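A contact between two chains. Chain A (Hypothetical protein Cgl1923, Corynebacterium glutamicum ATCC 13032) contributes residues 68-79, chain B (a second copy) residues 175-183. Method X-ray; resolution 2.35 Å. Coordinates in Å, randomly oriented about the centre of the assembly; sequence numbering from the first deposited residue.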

# COMPACT_ATOMS: atom_id res chain seq x y z
N ASP A 68 2.64 7.27 1.02
CA ASP A 68 1.49 6.67 0.33
C ASP A 68 0.29 7.10 1.17
O ASP A 68 0.04 6.51 2.23
N TYR A 69 -0.42 8.12 0.71
CA TYR A 69 -1.47 8.73 1.51
C TYR A 69 -2.70 7.86 1.72
O TYR A 69 -3.29 7.89 2.78
N ARG A 70 -3.09 7.07 0.71
CA ARG A 70 -4.20 6.12 0.85
C ARG A 70 -3.84 5.08 1.87
O ARG A 70 -4.74 4.52 2.48
N SER A 71 -2.55 4.83 2.11
CA SER A 71 -2.30 3.93 3.25
C SER A 71 -2.25 4.61 4.64
O SER A 71 -2.63 4.00 5.63
N ARG A 72 -1.87 5.88 4.69
CA ARG A 72 -1.82 6.59 5.96
C ARG A 72 -3.14 7.32 6.32
O ARG A 72 -3.49 7.35 7.50
N ARG A 73 -3.82 7.89 5.31
CA ARG A 73 -5.11 8.63 5.44
C ARG A 73 -5.05 9.57 6.68
O ARG A 73 -5.72 9.32 7.70
N PRO A 74 -4.18 10.60 6.62
CA PRO A 74 -4.04 11.51 7.75
C PRO A 74 -5.37 12.20 8.12
O PRO A 74 -6.07 12.73 7.26
N VAL A 75 -5.68 12.14 9.42
CA VAL A 75 -6.97 12.44 10.00
C VAL A 75 -7.45 13.86 9.71
O VAL A 75 -6.68 14.84 9.77
N VAL A 76 -8.72 13.93 9.34
CA VAL A 76 -9.42 15.16 9.03
C VAL A 76 -10.49 15.39 10.12
O VAL A 76 -11.25 14.45 10.53
N VAL A 77 -10.56 16.63 10.59
CA VAL A 77 -11.64 17.08 11.48
C VAL A 77 -12.70 17.89 10.73
O VAL A 77 -12.42 18.96 10.16
N ILE A 78 -13.91 17.37 10.70
CA ILE A 78 -15.07 18.14 10.24
C ILE A 78 -15.90 18.61 11.46
O ILE A 78 -16.34 17.78 12.28
N GLU A 79 -16.10 19.92 11.59
CA GLU A 79 -17.11 20.44 12.54
C GLU A 79 -17.73 21.76 12.12
O GLU A 79 -17.07 22.59 11.45
N VAL B 175 -12.52 11.98 10.69
CA VAL B 175 -12.57 10.91 9.67
C VAL B 175 -11.16 10.59 9.10
O VAL B 175 -10.25 11.40 9.23
N PRO B 176 -10.97 9.39 8.51
CA PRO B 176 -9.69 9.21 7.83
C PRO B 176 -9.59 10.17 6.62
O PRO B 176 -10.60 10.46 5.94
N GLY B 177 -8.40 10.69 6.38
CA GLY B 177 -8.21 11.64 5.32
C GLY B 177 -8.38 11.06 3.94
O GLY B 177 -8.25 9.84 3.72
N SER B 178 -8.71 11.95 3.00
CA SER B 178 -8.75 11.57 1.61
C SER B 178 -8.24 12.70 0.72
O SER B 178 -8.04 13.82 1.17
N ALA B 179 -7.98 12.37 -0.53
CA ALA B 179 -7.49 13.34 -1.47
C ALA B 179 -8.53 14.40 -1.71
O ALA B 179 -8.19 15.59 -1.83
N SER B 180 -9.80 14.01 -1.77
CA SER B 180 -10.86 15.01 -1.94
C SER B 180 -11.05 15.95 -0.73
O SER B 180 -11.34 17.13 -0.93
N LEU B 181 -10.91 15.43 0.50
CA LEU B 181 -10.99 16.25 1.72
C LEU B 181 -9.84 17.28 1.77
O LEU B 181 -10.07 18.46 2.07
N MET B 182 -8.63 16.84 1.40
CA MET B 182 -7.49 17.76 1.27
C MET B 182 -7.84 18.84 0.24
O MET B 182 -7.52 20.02 0.44
N LEU B 183 -8.44 18.44 -0.88
CA LEU B 183 -8.74 19.40 -1.93
C LEU B 183 -9.79 20.41 -1.44
O LEU B 183 -9.67 21.63 -1.72

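What fixes the two backbones in place before any side chain is considered? Val A76 and Val B175 form an antiparallel hydrogen-bonded pair: Val A76 N gives to Val B175 O at 3.0 Å, nearly straight, and Val B175 N returns a bond to Val A76 O at 2.8 Å. This pairing sends both valine side chains to the same face of the small sheet. A weak bond from Gly B177 N to Arg A73 O, 3.3 Å, continues the attachment toward the start of chain A's stretch, where Arg A73 leaves its short helix with positive phi.

How do the apolar side chains fill the space beside that pair? The m rotamer of Val B175 (chi1 -57°) places its CG2 4.1 Å from Val A76 CB. The t rotamer of Val A76 (chi1 170°) places Val A76 CG2 4.1 Å from Leu B181 CB, on chain B's helix, and 3.6 Å from Gly B177 CA. Two residues further along, Ile A78 again points toward chain B, as expected from strand alternation, while Val A77 between them points away and makes no contact. With chi1 at -67° (m) and chi2 at 150° (t), Ile A78 places CD1 4.2 Å from Val B175 CG2 and 4.3 Å from Leu B181 CD2. Leu B181, itself m at chi1 and t at chi2, points toward chain A and so meets both the valine and the isoleucine, joining the helix to the sheet pair through one apolar cluster.

Why does Arg A73 fold over the other chain instead of reaching straight out? Its CA-to-CB bond points toward chain B, and Arg A73 CB packs 3.9 Å from Pro B176 CB. The chain then bends: chi1 is -41° (m), chi2 lies between wells at -148°, and chi3 is 74° (p). That course lays the edge of the guanidinium against a backbone carbonyl, with Arg A73 NE donating to Gly B177 O at 2.8 Å and 170°. Arg A73 NH2 donates to Gly B177 O at 3.2 Å with a more bent angle, although its position is less certain. One carbonyl thus receives two donors from one side chain.

What does the glycine at position B177 make possible? Gly B177 CA comes 3.1 Å from Pro A74 O in a CA-H...O contact. A CB in the ideal position would point toward chain A and fall 2.0 Å from Pro A74 O, a clash, so the bare backbone permits this close approach. The CA-to-CB bond of Pro A74 points away from chain B, and its carbonyl oxygen makes the close approach.

What does Met B182 meet across the contact? Met B182 starts sideways, but its end comes nearer: t at chi1 and chi2 extends the chain, and m at chi3 (-68°) brings Met B182 CE to 4.4 Å from Tyr A69 CE1. Tyr A69, with chi1 at -71° (m), points toward chain B and meets this methyl obliquely, while its hydroxyl bonds elsewhere in the structure.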

# COMPACT_ATOMS: atom_id res chain seq x y z
CB ASP A 68 1.59 5.13 0.32
CG ASP A 68 0.43 4.44 -0.45
OD1 ASP A 68 -0.73 4.85 -0.35
OD2 ASP A 68 0.68 3.49 -1.19
CB TYR A 69 -1.89 10.04 0.87
CG TYR A 69 -0.89 11.18 0.95
CD1 TYR A 69 -0.90 12.06 2.03
CD2 TYR A 69 0.01 11.41 -0.09
CE1 TYR A 69 0.00 13.17 2.09
CE2 TYR A 69 0.92 12.46 -0.03
CZ TYR A 69 0.89 13.35 1.04
OH TYR A 69 1.77 14.40 1.06
CB ARG A 70 -4.61 5.46 -0.47
CG ARG A 70 -5.43 6.42 -1.35
CD ARG A 70 -5.93 5.82 -2.66
NE ARG A 70 -7.06 4.94 -2.43
CZ ARG A 70 -7.00 3.60 -2.42
NH1 ARG A 70 -5.86 2.98 -2.67
NH2 ARG A 70 -8.09 2.89 -2.17
CB SER A 71 -1.34 2.75 3.01
OG SER A 71 -0.06 3.16 2.68
CB ARG A 72 -0.62 7.55 6.03
CG ARG A 72 0.69 6.88 5.73
CD ARG A 72 1.04 5.73 6.74
NE ARG A 72 2.47 5.53 6.64
CZ ARG A 72 3.38 5.65 7.60
NH1 ARG A 72 3.08 5.89 8.86
NH2 ARG A 72 4.62 5.48 7.28
CB ARG A 73 -6.38 7.71 5.42
CG ARG A 73 -6.41 6.54 4.41
CD ARG A 73 -7.79 6.11 3.83
NE ARG A 73 -8.12 7.16 2.90
CZ ARG A 73 -8.35 7.08 1.60
NH1 ARG A 73 -8.47 5.94 0.95
NH2 ARG A 73 -8.54 8.23 0.97
CB PRO A 74 -2.96 12.51 7.29
CG PRO A 74 -2.83 12.35 5.88
CD PRO A 74 -3.27 10.96 5.52
CB VAL A 75 -6.93 12.19 11.52
CG1 VAL A 75 -8.10 12.82 12.18
CG2 VAL A 75 -6.94 10.68 11.79
CB VAL A 76 -10.10 15.05 7.64
CG1 VAL A 76 -11.04 16.23 7.38
CG2 VAL A 76 -9.08 14.88 6.53
CB VAL A 77 -11.09 17.88 12.70
CG1 VAL A 77 -12.25 18.44 13.57
CG2 VAL A 77 -10.12 17.04 13.53
CB ILE A 78 -16.00 17.32 9.31
CG1 ILE A 78 -15.31 16.99 7.98
CG2 ILE A 78 -17.34 18.08 9.07
CD1 ILE A 78 -15.77 15.68 7.34
CB GLU A 79 -16.57 20.49 13.96
CG GLU A 79 -15.67 21.65 14.30
CD GLU A 79 -15.10 21.51 15.71
OE1 GLU A 79 -15.91 21.58 16.68
OE2 GLU A 79 -13.86 21.30 15.84
CB VAL B 175 -13.62 11.21 8.54
CG1 VAL B 175 -15.02 11.42 9.13
CG2 VAL B 175 -13.22 12.41 7.68
CB PRO B 176 -9.69 7.71 7.45
CG PRO B 176 -10.78 7.05 8.39
CD PRO B 176 -11.82 8.18 8.47
CB SER B 178 -10.15 11.14 1.20
OG SER B 178 -10.97 12.25 0.93
CB ALA B 179 -7.13 12.65 -2.79
CB SER B 180 -12.17 14.35 -2.33
OG SER B 180 -12.59 13.47 -1.31
CB LEU B 181 -11.00 15.39 2.98
CG LEU B 181 -12.34 14.67 3.21
CD1 LEU B 181 -12.19 13.52 4.15
CD2 LEU B 181 -13.42 15.64 3.72
CB MET B 182 -6.19 17.01 0.85
CG MET B 182 -4.95 17.95 0.85
SD MET B 182 -3.28 17.31 0.53
CE MET B 182 -3.04 16.32 1.99
CB LEU B 183 -9.20 18.67 -3.19
CG LEU B 183 -9.92 19.46 -4.27
CD1 LEU B 183 -9.01 20.52 -4.91
CD2 LEU B 183 -10.55 18.51 -5.35